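Local coordinates for vacuolar protein-sorting-associated protein 25 (Homo sapiens, PDB 3HTU), which serves as a subunit of the ESCRT-II complex, needed to form multivesicular bodies and sort endosomal cargo into them, and is probably involved in recruiting ESCRT-III, at residues 29-32 and 33-37; 13-16 and 17-21. All blocks are in the same frame, centred on the assembly; numbering follows the deposited sequence.

Contact 1 of 2, residues 29-32 and 33-37; sequences TLYE and LTNGE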
# COMPACT_ATOMS: atom_id res chain seq x y z
N THR A 29 3.48 -0.47 2.06
CA THR A 29 3.92 0.01 0.76
C THR A 29 2.68 0.29 -0.09
O THR A 29 1.61 -0.26 0.18
CB THR A 29 4.93 -0.96 0.04
OG1 THR A 29 4.28 -2.20 -0.28
CG2 THR A 29 6.15 -1.26 0.94
N LEU A 30 2.80 1.16 -1.07
CA LEU A 30 1.70 1.37 -2.00
C LEU A 30 1.40 0.07 -2.76
O LEU A 30 0.24 -0.30 -2.93
CB LEU A 30 2.02 2.50 -2.98
CG LEU A 30 2.21 3.93 -2.48
CD1 LEU A 30 1.73 4.91 -3.57
CD2 LEU A 30 1.49 4.18 -1.18
N TYR A 31 2.45 -0.63 -3.18
CA TYR A 31 2.27 -1.89 -3.92
C TYR A 31 1.42 -2.90 -3.16
O TYR A 31 0.49 -3.45 -3.73
CB TYR A 31 3.62 -2.51 -4.29
CG TYR A 31 3.52 -3.82 -5.07
CD1 TYR A 31 3.30 -3.83 -6.44
CD2 TYR A 31 3.66 -5.04 -4.42
CE1 TYR A 31 3.22 -5.04 -7.16
CE2 TYR A 31 3.58 -6.26 -5.11
CZ TYR A 31 3.36 -6.25 -6.48
OH TYR A 31 3.29 -7.45 -7.16
N GLU A 32 1.74 -3.14 -1.89
CA GLU A 32 1.05 -4.21 -1.16
C GLU A 32 -0.42 -3.93 -0.88
O GLU A 32 -1.19 -4.86 -0.70
CB GLU A 32 1.78 -4.58 0.14
CG GLU A 32 1.49 -3.65 1.31
CD GLU A 32 2.26 -4.07 2.52
OE1 GLU A 32 3.09 -3.29 3.00
OE2 GLU A 32 2.08 -5.22 2.96
N LEU A 33 -0.80 -2.65 -0.87
CA LEU A 33 -2.22 -2.29 -0.75
C LEU A 33 -3.03 -2.75 -1.96
O LEU A 33 -4.19 -3.10 -1.81
CB LEU A 33 -2.42 -0.78 -0.55
CG LEU A 33 -2.22 -0.24 0.88
CD1 LEU A 33 -2.34 1.30 0.93
CD2 LEU A 33 -3.15 -0.86 1.90
N THR A 34 -2.42 -2.71 -3.14
CA THR A 34 -3.15 -3.05 -4.36
C THR A 34 -2.79 -4.42 -4.96
O THR A 34 -3.59 -5.00 -5.71
CB THR A 34 -2.99 -1.97 -5.43
OG1 THR A 34 -1.59 -1.70 -5.65
CG2 THR A 34 -3.74 -0.68 -5.00
N ASN A 35 -1.60 -4.93 -4.67
CA ASN A 35 -1.13 -6.20 -5.25
C ASN A 35 -0.66 -7.22 -4.21
O ASN A 35 -0.11 -8.28 -4.57
CB ASN A 35 0.01 -5.99 -6.26
CG ASN A 35 -0.29 -4.91 -7.29
OD1 ASN A 35 -0.69 -5.22 -8.41
ND2 ASN A 35 -0.04 -3.67 -6.94
N GLY A 36 -0.86 -6.92 -2.93
CA GLY A 36 -0.43 -7.82 -1.85
C GLY A 36 -1.36 -9.01 -1.66
O GLY A 36 -2.35 -9.15 -2.38
N GLU A 37 -1.04 -9.86 -0.69
CA GLU A 37 -1.85 -11.04 -0.37
C GLU A 37 -3.04 -10.71 0.53
O GLU A 37 -4.16 -11.21 0.31
CB GLU A 37 -1.01 -12.12 0.31
CG GLU A 37 -0.30 -13.06 -0.66
CD GLU A 37 -0.55 -14.53 -0.36
OE1 GLU A 37 0.06 -15.37 -1.07
OE2 GLU A 37 -1.33 -14.86 0.56

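Contact 2 of 2, residues 13-16 and 17-21; sequences LIYQ and WVSRS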
# COMPACT_ATOMS: atom_id res chain seq x y z
N LEU A 13 -12.93 3.30 1.48
CA LEU A 13 -12.81 1.84 1.41
C LEU A 13 -11.48 1.30 1.94
O LEU A 13 -11.45 0.27 2.63
CB LEU A 13 -13.03 1.32 -0.02
CG LEU A 13 -14.45 1.33 -0.60
CD1 LEU A 13 -14.40 0.97 -2.09
CD2 LEU A 13 -15.39 0.38 0.14
N ILE A 14 -10.38 1.97 1.59
CA ILE A 14 -9.07 1.52 2.03
C ILE A 14 -8.97 1.64 3.55
O ILE A 14 -8.47 0.75 4.23
CB ILE A 14 -7.92 2.31 1.35
CG1 ILE A 14 -7.84 1.98 -0.14
CG2 ILE A 14 -6.56 1.99 2.02
CD1 ILE A 14 -7.26 3.12 -0.98
N TYR A 15 -9.45 2.77 4.07
CA TYR A 15 -9.26 3.08 5.48
C TYR A 15 -10.12 2.16 6.34
O TYR A 15 -9.73 1.79 7.45
CB TYR A 15 -9.58 4.55 5.75
CG TYR A 15 -9.27 4.95 7.17
CD1 TYR A 15 -7.96 5.28 7.55
CD2 TYR A 15 -10.25 4.97 8.14
CE1 TYR A 15 -7.66 5.62 8.84
CE2 TYR A 15 -9.96 5.32 9.45
CZ TYR A 15 -8.66 5.65 9.79
OH TYR A 15 -8.35 6.00 11.09
N GLN A 16 -11.30 1.82 5.82
CA GLN A 16 -12.16 0.80 6.38
C GLN A 16 -11.41 -0.52 6.53
O GLN A 16 -11.51 -1.17 7.56
CB GLN A 16 -13.37 0.63 5.46
CG GLN A 16 -14.72 0.66 6.12
CD GLN A 16 -15.86 0.79 5.10
OE1 GLN A 16 -16.78 1.59 5.27
NE2 GLN A 16 -15.81 -0.01 4.04
N TRP A 17 -10.64 -0.92 5.50
CA TRP A 17 -9.93 -2.20 5.51
C TRP A 17 -8.75 -2.23 6.49
O TRP A 17 -8.50 -3.26 7.14
CB TRP A 17 -9.45 -2.61 4.10
CG TRP A 17 -8.67 -3.87 4.15
CD1 TRP A 17 -9.17 -5.14 4.17
CD2 TRP A 17 -7.24 -4.00 4.29
NE1 TRP A 17 -8.15 -6.05 4.28
CE2 TRP A 17 -6.96 -5.39 4.35
CE3 TRP A 17 -6.18 -3.09 4.35
CZ2 TRP A 17 -5.65 -5.88 4.47
CZ3 TRP A 17 -4.88 -3.58 4.46
CH2 TRP A 17 -4.63 -4.96 4.52
N VAL A 18 -8.03 -1.12 6.58
CA VAL A 18 -6.89 -1.01 7.50
C VAL A 18 -7.38 -1.16 8.94
O VAL A 18 -6.72 -1.81 9.75
CB VAL A 18 -6.12 0.32 7.33
CG1 VAL A 18 -4.97 0.42 8.34
CG2 VAL A 18 -5.59 0.48 5.90
N SER A 19 -8.53 -0.56 9.23
CA SER A 19 -9.13 -0.62 10.57
C SER A 19 -9.79 -1.98 10.84
O SER A 19 -9.38 -2.70 11.76
CB SER A 19 -10.14 0.52 10.75
OG SER A 19 -9.52 1.79 10.61
N ARG A 20 -10.81 -2.32 10.04
CA ARG A 20 -11.50 -3.60 10.16
C ARG A 20 -10.58 -4.76 9.78
O ARG A 20 -10.36 -5.02 8.59
CB ARG A 20 -12.75 -3.66 9.27
CG ARG A 20 -13.78 -2.57 9.50
CD ARG A 20 -14.90 -2.71 8.48
NE ARG A 20 -15.92 -1.67 8.61
CZ ARG A 20 -17.03 -1.59 7.87
NH1 ARG A 20 -17.27 -2.49 6.92
NH2 ARG A 20 -17.89 -0.61 8.07
N SER A 21 -10.06 -5.46 10.80
CA SER A 21 -9.29 -6.70 10.63
C SER A 21 -7.77 -6.51 10.51
O SER A 21 -7.05 -6.65 11.51
CB SER A 21 -9.85 -7.58 9.49
OG SER A 21 -8.92 -8.55 9.06

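Contact 1 of 2, residues 29-32 and 33-37
With chi1 at -180° Tyr31 swings its ring out beside its own carbonyl carbon, opposite the backbone N, and Asn35, one turn later, keeps CG beside its own N (chi1 -49°); together these rotations bring the phenol ring and the amide to the same side of helix 30-35. The two side chains cross at about a right angle, yet ring and amide planes are nearly parallel. Asn35 CB sits over one ring face toward the rim, a CH-pi contact 3.6 Å from the ring centroid, and touches Tyr31 CZ at 3.4 Å.

Asparagine suits this place because its short amide also turns back to the backbone. Asn35 ND2 donates to Tyr31 O at 3.3 Å, nearly straight (N-H...O 162°) and on a lone pair in the carbonyl plane. The same oxygen accepts from Asn35 N at 2.7 Å, close to the extension of the C=O bond, and from Thr34 N at 3.1 Å, which lies well above that plane. Three donors thus hold one carbonyl, and the ND2 bond, with the ring beside it, fixes how the amide is turned. Gly36 N adds a weak bond to Glu32 O as the chain leaves helical geometry.

At the other end, Thr29 OG1 accepts from Glu32 N at 3.2 Å, while Glu32 OE1 accepts from Thr29 N at 3.0 Å through its anti lone pair. The chain of another protein engages both: its acidic side chain hydrogen-bonds Thr29 OG1, and a basic one forms a salt bridge with Glu32 OE1. Leu30 and Leu33 both pack on Val76, Leu30 reaching helix 49-61 as well; leucine's forked, apolar end suits such core-facing positions. The reciprocal Thr29-Glu32 pair is a capping box, opening the short second helix of this C-terminal winged-helix domain.

Contact 2 of 2, residues 13-16 and 17-21
Tyr15 O is gripped twice by Ser19, through the backbone N at 3.2 Å and through OG at 3.2 Å, the two donors arriving from opposite faces of the carbonyl plane. Ser19 manages both because OG lies beside its own backbone N (chi1 -60°), folded back along the last turn of helix 7-19. A small hydroxyl fits well here: OG also rests over one face of the Tyr15 ring, nearest CE2 at 3.7 Å. The phenol has its polar partner elsewhere, its OH hydrogen-bonded to the terminal carboxylate oxygen of Phe79.

On the neighbouring side of the helix Gln16 and Arg20 run side by side and point the same way. Gln16 CG lies over the centre of the guanidinium, 3.6 Å from NE of Arg20, and the amide stacks on that flat group with the planes 12° apart. The extended Arg20 chain holds this stack, while its backbone N donates to Gln16 O at 2.8 Å just as the helix ends. Replacing Gln16 with an alanine would remove CG and the amide, so the Arg20 guanidinium would probably lose its stacking partner and be set free to swing.

The inward side is apolar. Val18 CG2 approaches Ile14 O at 3.3 Å and meets Ile14 CG2 at 4.3 Å, beta-branched residues whose bulk stays close to the backbone; both also pack on Phe78. Val18 N makes a good bond to Ile14 O, whereas Trp17 N divides itself between Leu13 O and a weaker bond to Ile14 O. The whole forms the closing turns of an amphipathic alpha helix, the first of the winged-helix fold, with aliphatic residues turned to the core and a polar glutamine-arginine stack on the outer side.

From the N terminus the chain first runs through helix 7-19, whose last turns form contact 2; it then passes along strand 27-28 into helix 30-35, where contact 1 lies. Both are local, each closing turns of its own helix, and they follow in series without nesting or crossing. Their centres lie about 14 Å apart, but the helices meet where Leu33 CD2 packs on Trp17 CZ3 at 4.1 Å. They share a core as well: Ile14 and Leu30 both touch Leu52 of helix 49-61, and both helices rest on strand 75-78, Leu33 through Phe78, tying the first two helices to the third and to the sheet.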